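Local coordinates for protein glutamate receptor 1 (Adineta vaga, PDB 4IO7) that probably works as a ligand-gated ion channel, this chain being its two-lobed extracellular ligand-binding domain, which binds glutamate and here holds phenylalanine, at residues B[108-113]-B[177-182]; B[65-70]-B[137-142]; B[36-41]-B[239-244]. All blocks are in the same frame, centred on the assembly; numbering follows the deposited sequence.

Contact 1. Residues B[108-113]-B[177-182]. With PHE (phenylalanine), chain F.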
loop_
_atom_site.group_PDB
_atom_site.type_symbol
_atom_site.label_atom_id
_atom_site.label_comp_id
_atom_site.label_asym_id
_atom_site.label_seq_id
_atom_site.Cartn_x
_atom_site.Cartn_y
_atom_site.Cartn_z
ATOM N N ARG B 108 15.179 6.392 0.415
ATOM C CA ARG B 108 16.364 6.543 1.251
ATOM C C ARG B 108 17.396 7.459 0.581
ATOM O O ARG B 108 17.372 7.689 -0.631
ATOM C CB ARG B 108 16.992 5.187 1.558
ATOM C CG ARG B 108 16.080 4.301 2.423
ATOM C CD ARG B 108 16.835 3.344 3.238
ATOM N NE ARG B 108 17.752 3.980 4.172
ATOM C CZ ARG B 108 18.723 3.313 4.765
ATOM N NH1 ARG B 108 18.864 2.024 4.495
ATOM N NH2 ARG B 108 19.552 3.918 5.609
ATOM N N ILE B 109 18.306 7.973 1.395
ATOM C CA ILE B 109 19.387 8.809 0.917
ATOM C C ILE B 109 20.535 7.905 0.525
ATOM O O ILE B 109 20.949 7.025 1.286
ATOM C CB ILE B 109 19.880 9.768 2.005
ATOM C CG1 ILE B 109 18.758 10.702 2.440
ATOM C CG2 ILE B 109 21.076 10.574 1.513
ATOM C CD1 ILE B 109 19.091 11.467 3.710
ATOM N N LEU B 110 21.025 8.139 -0.675
ATOM C CA LEU B 110 22.169 7.431 -1.236
ATOM C C LEU B 110 23.398 8.334 -1.194
ATOM O O LEU B 110 23.318 9.525 -1.573
ATOM C CB LEU B 110 21.836 7.116 -2.687
ATOM C CG LEU B 110 22.791 6.256 -3.494
ATOM C CD1 LEU B 110 22.520 4.815 -3.221
ATOM C CD2 LEU B 110 22.618 6.544 -4.972
ATOM N N MET B 111 24.536 7.800 -0.741
ATOM C CA MET B 111 25.773 8.553 -0.769
ATOM C C MET B 111 27.001 7.667 -1.002
ATOM O O MET B 111 26.927 6.452 -0.880
ATOM C CB MET B 111 25.954 9.342 0.540
ATOM C CG MET B 111 26.246 8.453 1.709
ATOM S SD MET B 111 26.398 9.359 3.249
ATOM C CE MET B 111 27.144 8.146 4.333
ATOM N N ARG B 112 28.124 8.299 -1.337
ATOM C CA ARG B 112 29.426 7.629 -1.335
ATOM C C ARG B 112 29.773 7.226 0.083
ATOM O O ARG B 112 29.582 7.996 1.019
ATOM C CB ARG B 112 30.526 8.576 -1.796
ATOM C CG ARG B 112 30.589 8.871 -3.277
ATOM C CD ARG B 112 31.830 9.723 -3.584
ATOM N NE ARG B 112 31.827 10.955 -2.800
ATOM C CZ ARG B 112 31.149 12.055 -3.117
ATOM N NH1 ARG B 112 30.400 12.099 -4.221
ATOM N NH2 ARG B 112 31.202 13.112 -2.318
ATOM N N LYS B 113 30.338 6.041 0.253
ATOM C CA LYS B 113 30.846 5.661 1.564
ATOM C C LYS B 113 31.896 6.655 2.054
ATOM O O LYS B 113 32.741 7.130 1.280
ATOM C CB LYS B 113 31.425 4.243 1.530
ATOM C CG LYS B 113 30.367 3.150 1.386
ATOM C CD LYS B 113 31.009 1.779 1.199
ATOM C CE LYS B 113 29.977 0.652 1.302
ATOM N NZ LYS B 113 30.634 -0.687 1.120
ATOM N N SER B 177 21.950 11.602 -3.242
ATOM C CA SER B 177 20.789 11.523 -4.100
ATOM C C SER B 177 19.697 10.749 -3.342
ATOM O O SER B 177 19.995 10.165 -2.309
ATOM C CB SER B 177 21.134 10.787 -5.387
ATOM O OG SER B 177 20.148 11.065 -6.370
ATOM N N PHE B 178 18.468 10.771 -3.867
ATOM C CA PHE B 178 17.300 10.057 -3.317
ATOM C C PHE B 178 16.894 8.941 -4.258
ATOM O O PHE B 178 16.841 9.137 -5.465
ATOM C CB PHE B 178 16.066 10.981 -3.207
ATOM C CG PHE B 178 16.187 12.117 -2.228
ATOM C CD1 PHE B 178 17.221 12.195 -1.315
ATOM C CD2 PHE B 178 15.220 13.116 -2.225
ATOM C CE1 PHE B 178 17.290 13.252 -0.413
ATOM C CE2 PHE B 178 15.276 14.177 -1.319
ATOM C CZ PHE B 178 16.315 14.249 -0.416
ATOM N N MET B 179 16.573 7.775 -3.713
ATOM C CA MET B 179 16.040 6.686 -4.518
ATOM C C MET B 179 15.002 5.964 -3.718
ATOM O O MET B 179 15.083 5.920 -2.487
ATOM C CB MET B 179 17.125 5.646 -4.861
ATOM C CG MET B 179 17.932 5.916 -6.113
ATOM S SD MET B 179 19.119 4.584 -6.454
ATOM C CE MET B 179 18.084 3.439 -7.386
ATOM N N ASP B 180 14.048 5.359 -4.420
ATOM C CA ASP B 180 13.157 4.356 -3.821
ATOM C C ASP B 180 13.970 3.267 -3.143
ATOM O O ASP B 180 15.032 2.894 -3.634
ATOM C CB ASP B 180 12.318 3.712 -4.905
ATOM C CG ASP B 180 11.433 4.719 -5.627
ATOM O OD1 ASP B 180 10.986 5.699 -4.988
ATOM O OD2 ASP B 180 11.178 4.506 -6.831
ATOM N N ILE B 181 13.443 2.736 -2.035
ATOM C CA ILE B 181 14.211 1.870 -1.151
ATOM C C ILE B 181 14.578 0.554 -1.822
ATOM O O ILE B 181 15.726 0.114 -1.724
ATOM C CB ILE B 181 13.458 1.617 0.189
ATOM C CG1 ILE B 181 14.337 0.840 1.169
ATOM C CG2 ILE B 181 12.149 0.908 -0.036
ATOM C CD1 ILE B 181 13.816 0.851 2.607
ATOM N N GLY B 182 13.635 -0.052 -2.541
ATOM C CA GLY B 182 13.915 -1.320 -3.213
ATOM C C GLY B 182 15.083 -1.234 -4.187
ATOM O O GLY B 182 16.028 -2.058 -4.144
HETATM N N PHE F . 9.158 5.805 -8.165
HETATM C CA PHE F . 9.620 7.102 -8.719
HETATM C C PHE F . 8.461 7.832 -9.367
HETATM O O PHE F . 7.451 7.213 -9.736
HETATM C CB PHE F . 10.679 6.923 -9.796
HETATM C CG PHE F . 12.018 6.500 -9.279
HETATM C CD1 PHE F . 12.872 7.424 -8.674
HETATM C CD2 PHE F . 12.449 5.168 -9.435
HETATM C CE1 PHE F . 14.145 7.029 -8.207
HETATM C CE2 PHE F . 13.708 4.751 -8.975
HETATM C CZ PHE F . 14.552 5.674 -8.348
HETATM O OXT PHE F . 8.608 9.041 -9.602
#
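Arg-108 and Leu-110 face Met-179 and Ser-177 as antiparallel hydrogen-bonded pairs, with Ile-109 and Phe-178 as the non-hydrogen-bonded pair between them, and the strongly twisted strands run at 129° to each other. Three of the four bonds are nearly straight: Arg-108 N gives to Met-179 O at 2.9 Å, Met-179 N returns a bond to Arg-108 O at 3.2 Å, and Leu-110 N reaches Ser-177 O at 2.8 Å. The fourth, from Ser-177 N to Leu-110 O at 3.0 Å, is more bent. Arg-108 O also takes a CA-H...O contact from Phe-178 CA.

Side chains alternate between the two faces of the sheet. On one, Ile-109 and Phe-178 lie side by side and point the same way, Ile-109 CG1 coming to 4.1 Å from Phe-178 CE1; Phe-202 meets the same ring edge-to-face. On the other, Leu-110 CD2 packs on the sulfur of Met-179, beneath helix 162-170, while the hydroxyl of the buried Ser-177 bonds to Gly-134 O. Past the last pair the chain turns into helix 181-190. There Ile-181, its CG1 swung opposite the backbone N (chi1 -174°), sets its CD1 4.0 Å from Arg-108 CD, against the aliphatic part of the arginine.

Between sheet and helix stands Asp-180, at the N-cap position. Its OD2 accepts from the amino group of the bound phenylalanine, 2.7 Å from the ligand N, while Asn-105 holds OD1 and so steadies the carboxylate. Met-179 CG meanwhile touches the ligand ring at CZ. A strand end that delivers an acidic residue to the ligand's ammonium group is characteristic of lobe 2 in the clamshell ligand-binding domain of glutamate receptors.

Contact 2. Residues B[65-70]-B[137-142]. With PHE (phenylalanine), chain F.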
loop_
_atom_site.group_PDB
_atom_site.type_symbol
_atom_site.label_atom_id
_atom_site.label_comp_id
_atom_site.label_asym_id
_atom_site.label_seq_id
_atom_site.Cartn_x
_atom_site.Cartn_y
_atom_site.Cartn_z
ATOM N N THR B 65 13.393 9.367 -20.558
ATOM C CA THR B 65 11.982 9.629 -20.208
ATOM C C THR B 65 11.908 9.662 -18.682
ATOM O O THR B 65 12.531 8.838 -18.006
ATOM C CB THR B 65 11.026 8.541 -20.750
ATOM O OG1 THR B 65 10.906 8.653 -22.163
ATOM C CG2 THR B 65 9.574 8.649 -20.146
ATOM N N SER B 66 11.193 10.639 -18.133
ATOM C CA SER B 66 11.015 10.723 -16.698
ATOM C C SER B 66 9.759 9.923 -16.324
ATOM O O SER B 66 9.000 9.532 -17.196
ATOM C CB SER B 66 10.849 12.184 -16.274
ATOM O OG SER B 66 9.654 12.715 -16.808
ATOM N N TYR B 67 9.550 9.677 -15.037
ATOM C CA TYR B 67 8.364 8.955 -14.602
ATOM C C TYR B 67 7.136 9.836 -14.851
ATOM O O TYR B 67 6.106 9.378 -15.327
ATOM C CB TYR B 67 8.508 8.557 -13.145
ATOM C CG TYR B 67 9.388 7.342 -13.019
ATOM C CD1 TYR B 67 10.763 7.447 -13.186
ATOM C CD2 TYR B 67 8.846 6.086 -12.793
ATOM C CE1 TYR B 67 11.596 6.327 -13.098
ATOM C CE2 TYR B 67 9.673 4.950 -12.736
ATOM C CZ TYR B 67 11.035 5.096 -12.878
ATOM O OH TYR B 67 11.846 4.008 -12.782
ATOM N N THR B 68 7.273 11.128 -14.586
ATOM C CA THR B 68 6.237 12.063 -14.956
ATOM C C THR B 68 5.931 12.045 -16.449
ATOM O O THR B 68 4.767 12.058 -16.825
ATOM C CB THR B 68 6.655 13.516 -14.554
ATOM O OG1 THR B 68 6.598 13.616 -13.127
ATOM C CG2 THR B 68 5.726 14.553 -15.191
ATOM N N GLY B 69 6.965 11.988 -17.297
ATOM C CA GLY B 69 6.787 11.954 -18.743
ATOM C C GLY B 69 6.038 10.705 -19.218
ATOM O O GLY B 69 5.202 10.759 -20.113
ATOM N N LEU B 70 6.327 9.581 -18.579
ATOM C CA LEU B 70 5.618 8.338 -18.847
ATOM C C LEU B 70 4.098 8.437 -18.509
ATOM O O LEU B 70 3.251 8.023 -19.289
ATOM C CB LEU B 70 6.291 7.211 -18.064
ATOM C CG LEU B 70 5.581 5.864 -18.205
ATOM C CD1 LEU B 70 5.625 5.384 -19.638
ATOM C CD2 LEU B 70 6.190 4.835 -17.265
ATOM N N ILE B 137 14.883 14.326 -12.081
ATOM C CA ILE B 137 13.763 15.173 -12.460
ATOM C C ILE B 137 12.583 14.366 -12.956
ATOM O O ILE B 137 12.738 13.286 -13.547
ATOM C CB ILE B 137 14.159 16.116 -13.581
ATOM C CG1 ILE B 137 14.484 15.289 -14.838
ATOM C CG2 ILE B 137 15.342 16.956 -13.146
ATOM C CD1 ILE B 137 15.061 16.103 -15.984
ATOM N N GLY B 138 11.388 14.882 -12.702
ATOM C CA GLY B 138 10.161 14.209 -13.078
ATOM C C GLY B 138 9.900 12.939 -12.271
ATOM O O GLY B 138 9.421 11.960 -12.806
ATOM N N THR B 139 10.178 12.991 -10.975
ATOM C CA THR B 139 9.971 11.873 -10.092
ATOM C C THR B 139 9.418 12.338 -8.780
ATOM O O THR B 139 9.476 13.508 -8.437
ATOM C CB THR B 139 11.284 11.120 -9.761
ATOM O OG1 THR B 139 12.185 11.982 -9.048
ATOM C CG2 THR B 139 11.947 10.650 -11.012
ATOM N N ALA B 140 8.908 11.379 -8.027
ATOM C CA ALA B 140 8.390 11.604 -6.689
ATOM C C ALA B 140 9.452 12.151 -5.758
ATOM O O ALA B 140 9.166 12.867 -4.808
ATOM C CB ALA B 140 7.847 10.295 -6.133
ATOM N N GLY B 141 10.694 11.804 -6.005
ATOM C CA GLY B 141 11.767 12.367 -5.213
ATOM C C GLY B 141 11.932 13.862 -5.430
ATOM O O GLY B 141 12.227 14.613 -4.489
ATOM N N GLU B 142 11.765 14.316 -6.669
ATOM C CA GLU B 142 11.744 15.755 -6.922
ATOM C C GLU B 142 10.567 16.425 -6.174
ATOM O O GLU B 142 10.731 17.504 -5.560
ATOM C CB GLU B 142 11.640 16.046 -8.418
ATOM C CG GLU B 142 11.787 17.530 -8.743
ATOM C CD GLU B 142 11.564 17.824 -10.205
ATOM O OE1 GLU B 142 10.850 17.040 -10.860
ATOM O OE2 GLU B 142 12.086 18.854 -10.692
HETATM N N PHE F . 9.158 5.805 -8.165
HETATM C CA PHE F . 9.620 7.102 -8.719
HETATM C C PHE F . 8.461 7.832 -9.367
HETATM O O PHE F . 7.451 7.213 -9.736
HETATM C CB PHE F . 10.679 6.923 -9.796
HETATM C CG PHE F . 12.018 6.500 -9.279
HETATM C CD1 PHE F . 12.872 7.424 -8.674
HETATM C CD2 PHE F . 12.449 5.168 -9.435
HETATM C CE1 PHE F . 14.145 7.029 -8.207
HETATM C CE2 PHE F . 13.708 4.751 -8.975
HETATM C CZ PHE F . 14.552 5.674 -8.348
HETATM O OXT PHE F . 8.608 9.041 -9.602
#
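Tyr-67 and Thr-139 meet across the cleft of the clamshell, where the first turns of two helices, 67-75 of one lobe and 140-149 of the other, approach each other beside the ligand. Their side chains cross obliquely, with Thr-139 CG2 4.0 Å from Tyr-67 CD1. The tyrosine ring turns one face to the bound phenylalanine, whose CB sits over the ring centre, 3.3 Å above its plane. With chi1 at -79° the ring swings back beside its own backbone N, and its hydroxyl bonds to Asp-85 OD1, which fixes the far end of the platform.

The direct tie between the lobes runs through the backbone. Gly-138 O receives Thr-68 N at 2.9 Å, the donor tilted from the carbonyl plane, so a carbonyl from one lobe bonds to a first-turn amide of a helix in the other. The CB atoms of Ser-66 and Thr-68 close in on Gly-138, and a CB on this glycine would clash with that of Ser-66; its backbone, moreover, has the left-handed helical conformation.

Each helix start has its own cap. Ser-66 OG accepts from Gly-69 N at 2.8 Å. Thr-139 OG1, wedged between its backbone N and carbonyl carbon (chi1 64°), takes a weak bond from Glu-142 N and also pairs with Arg-136 O. On the ligand side Ala-140 N donates to the phenylalanine OXT at 2.8 Å, where the helix start would be expected to favour a carboxylate. Glu-142 reaches the loop with an extended side chain: its OE2 makes a salt bridge with Arg-154, and its OE1 accepts from Gly-138 N at 2.9 Å, the donor standing 45° out of the carboxylate plane.

Contact 3. Residues B[36-41]-B[239-244]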
loop_
_atom_site.group_PDB
_atom_site.type_symbol
_atom_site.label_atom_id
_atom_site.label_comp_id
_atom_site.label_asym_id
_atom_site.label_seq_id
_atom_site.Cartn_x
_atom_site.Cartn_y
_atom_site.Cartn_z
ATOM N N LYS B 36 16.411 -6.991 -25.332
ATOM C CA LYS B 36 15.660 -8.001 -24.601
ATOM C C LYS B 36 15.282 -7.404 -23.247
ATOM O O LYS B 36 16.138 -6.853 -22.567
ATOM C CB LYS B 36 16.496 -9.273 -24.409
ATOM C CG LYS B 36 15.784 -10.360 -23.592
ATOM C CD LYS B 36 16.583 -11.677 -23.495
ATOM C CE LYS B 36 17.984 -11.486 -22.898
ATOM N NZ LYS B 36 18.019 -10.866 -21.529
ATOM N N LEU B 37 14.003 -7.489 -22.880
ATOM C CA LEU B 37 13.531 -7.017 -21.576
ATOM C C LEU B 37 13.296 -8.174 -20.635
ATOM O O LEU B 37 12.706 -9.192 -21.021
ATOM C CB LEU B 37 12.222 -6.234 -21.719
ATOM C CG LEU B 37 12.313 -5.069 -22.694
ATOM C CD1 LEU B 37 10.960 -4.379 -22.787
ATOM C CD2 LEU B 37 13.422 -4.111 -22.250
ATOM N N THR B 38 13.781 -8.028 -19.407
ATOM C CA THR B 38 13.526 -8.987 -18.353
ATOM C C THR B 38 13.340 -8.206 -17.068
ATOM O O THR B 38 13.491 -6.984 -17.046
ATOM C CB THR B 38 14.696 -9.975 -18.141
ATOM O OG1 THR B 38 15.901 -9.231 -17.914
ATOM C CG2 THR B 38 14.847 -10.926 -19.342
ATOM N N GLY B 39 12.981 -8.922 -16.004
ATOM C CA GLY B 39 12.842 -8.318 -14.693
ATOM C C GLY B 39 11.480 -8.550 -14.035
ATOM O O GLY B 39 10.623 -9.221 -14.565
ATOM N N TYR B 40 11.340 -8.039 -12.817
ATOM C CA TYR B 40 10.113 -8.155 -12.046
ATOM C C TYR B 40 8.893 -7.728 -12.861
ATOM O O TYR B 40 7.846 -8.404 -12.824
ATOM C CB TYR B 40 10.264 -7.290 -10.782
ATOM C CG TYR B 40 9.042 -7.143 -9.929
ATOM C CD1 TYR B 40 7.969 -6.393 -10.365
ATOM C CD2 TYR B 40 8.965 -7.736 -8.668
ATOM C CE1 TYR B 40 6.841 -6.224 -9.580
ATOM C CE2 TYR B 40 7.812 -7.579 -7.880
ATOM C CZ TYR B 40 6.769 -6.823 -8.356
ATOM O OH TYR B 40 5.629 -6.638 -7.589
ATOM N N VAL B 41 9.008 -6.624 -13.601
ATOM C CA VAL B 41 7.854 -6.084 -14.356
ATOM C C VAL B 41 7.458 -7.059 -15.490
ATOM O O VAL B 41 6.298 -7.274 -15.779
ATOM C CB VAL B 41 8.169 -4.682 -14.965
ATOM C CG1 VAL B 41 7.178 -4.300 -16.018
ATOM C CG2 VAL B 41 8.257 -3.652 -13.888
ATOM N N LYS B 239 11.174 -11.480 -4.055
ATOM C CA LYS B 239 12.311 -12.281 -3.634
ATOM C C LYS B 239 13.186 -12.664 -4.823
ATOM O O LYS B 239 14.411 -12.620 -4.734
ATOM C CB LYS B 239 11.845 -13.562 -2.942
ATOM C CG LYS B 239 12.992 -14.505 -2.624
ATOM C CD LYS B 239 12.521 -15.847 -2.072
ATOM C CE LYS B 239 13.652 -16.854 -2.094
ATOM N NZ LYS B 239 14.016 -17.296 -0.729
ATOM N N LYS B 240 12.564 -13.113 -5.911
ATOM C CA LYS B 240 13.314 -13.540 -7.094
ATOM C C LYS B 240 14.282 -12.453 -7.596
ATOM O O LYS B 240 15.425 -12.726 -7.934
ATOM C CB LYS B 240 12.340 -13.895 -8.224
ATOM C CG LYS B 240 13.026 -14.170 -9.566
ATOM C CD LYS B 240 12.077 -14.758 -10.626
ATOM C CE LYS B 240 12.786 -14.852 -11.991
ATOM N NZ LYS B 240 11.844 -15.249 -13.100
ATOM N N TRP B 241 13.803 -11.215 -7.667
ATOM C CA TRP B 241 14.561 -10.151 -8.338
ATOM C C TRP B 241 15.366 -9.260 -7.407
ATOM O O TRP B 241 16.329 -8.609 -7.848
ATOM C CB TRP B 241 13.627 -9.303 -9.204
ATOM C CG TRP B 241 13.136 -10.064 -10.389
ATOM C CD1 TRP B 241 11.927 -10.664 -10.544
ATOM C CD2 TRP B 241 13.888 -10.325 -11.577
ATOM N NE1 TRP B 241 11.874 -11.316 -11.767
ATOM C CE2 TRP B 241 13.053 -11.124 -12.415
ATOM C CE3 TRP B 241 15.153 -9.981 -12.014
ATOM C CZ2 TRP B 241 13.475 -11.539 -13.668
ATOM C CZ3 TRP B 241 15.584 -10.432 -13.262
ATOM C CH2 TRP B 241 14.735 -11.176 -14.081
ATOM N N PHE B 242 14.989 -9.227 -6.129
ATOM C CA PHE B 242 15.604 -8.286 -5.190
ATOM C C PHE B 242 16.437 -8.929 -4.102
ATOM O O PHE B 242 17.279 -8.269 -3.497
ATOM C CB PHE B 242 14.535 -7.406 -4.554
ATOM C CG PHE B 242 13.956 -6.393 -5.500
ATOM C CD1 PHE B 242 12.879 -6.712 -6.302
ATOM C CD2 PHE B 242 14.498 -5.124 -5.586
ATOM C CE1 PHE B 242 12.343 -5.772 -7.168
ATOM C CE2 PHE B 242 13.971 -4.196 -6.431
ATOM C CZ PHE B 242 12.897 -4.515 -7.231
ATOM N N GLN B 243 16.237 -10.214 -3.842
ATOM C CA GLN B 243 17.044 -10.863 -2.814
ATOM C C GLN B 243 18.373 -11.360 -3.375
ATOM O O GLN B 243 18.575 -12.554 -3.604
ATOM C CB GLN B 243 16.278 -11.995 -2.152
ATOM C CG GLN B 243 16.848 -12.381 -0.811
ATOM C CD GLN B 243 15.918 -13.284 -0.040
ATOM O OE1 GLN B 243 14.754 -12.945 0.183
ATOM N NE2 GLN B 243 16.416 -14.451 0.353
ATOM N N THR B 244 19.283 -10.424 -3.578
ATOM C CA THR B 244 20.604 -10.727 -4.084
ATOM C C THR B 244 21.576 -9.662 -3.569
ATOM O O THR B 244 21.189 -8.503 -3.353
ATOM C CB THR B 244 20.595 -10.809 -5.634
ATOM O OG1 THR B 244 21.924 -11.023 -6.122
ATOM C CG2 THR B 244 20.032 -9.550 -6.259
#
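Within lobe 1 of the clamshell, the backbone of Gly-39 and Tyr-40, where strand 33-38 passes into helix 40-52, lies over one face of the indole of Trp-241 in the last turn of helix 233-242. Gly-39 CA stands 3.4 Å from the centroid of the six-membered ring and only 11° off its normal, a CH-pi contact made square over the face. Further along the same face Tyr-40 CA comes to 3.4 Å from Trp-241 CD1. The aliphatic CG of Lys-240 lies over the opposite face, so the indole is sandwiched. Asp-43 OD2 fixes its edge by accepting from NE1, and the same oxygen forms a salt bridge with Lys-240 NZ.

Beside the indole, Tyr-40 and Phe-242 cross at about a right angle, with Tyr-40 CD2 at the edge of the Phe-242 ring, 4.2 Å from Phe-242 CE1. Phe-20 meets both rings edge-to-face. Tyr-40 gets there by turning its CG opposite the backbone N (chi1 173°).

Replacing Trp-241 by an alanine would probably uncover the glycine backbone, leave a gap between the two helices and leave Asp-43 without the NE1 donor. No hydrogen bond crosses between 36-41 and 239-244, which implies that the join rests on aromatic and CH-pi packing, with Asp-43 adding a polar grip at the rim.

How the contacts relate
From the N terminus, the chain passes 36-41, then 65-70 and 108-113, before any contact is completed. Contact 2 closes first, at 137-142, and contact 1 next, at 177-182; because their segments alternate, the two loops cross. Contact 3 closes last, at 239-244, so both others nest inside its loop. Contact 3 fastens the late helix back onto lobe 1, contact 1 pairs two strands of the lobe 2 sheet, and contact 2 bridges the lobes. The bound phenylalanine touches contacts 1 and 2, which also pack together through Phe-178 and Gly-141. Gly-182 O rests near Phe-242 CD2, 3.7 Å away, joining contact 1 to contact 3, whereas contacts 2 and 3 do not touch.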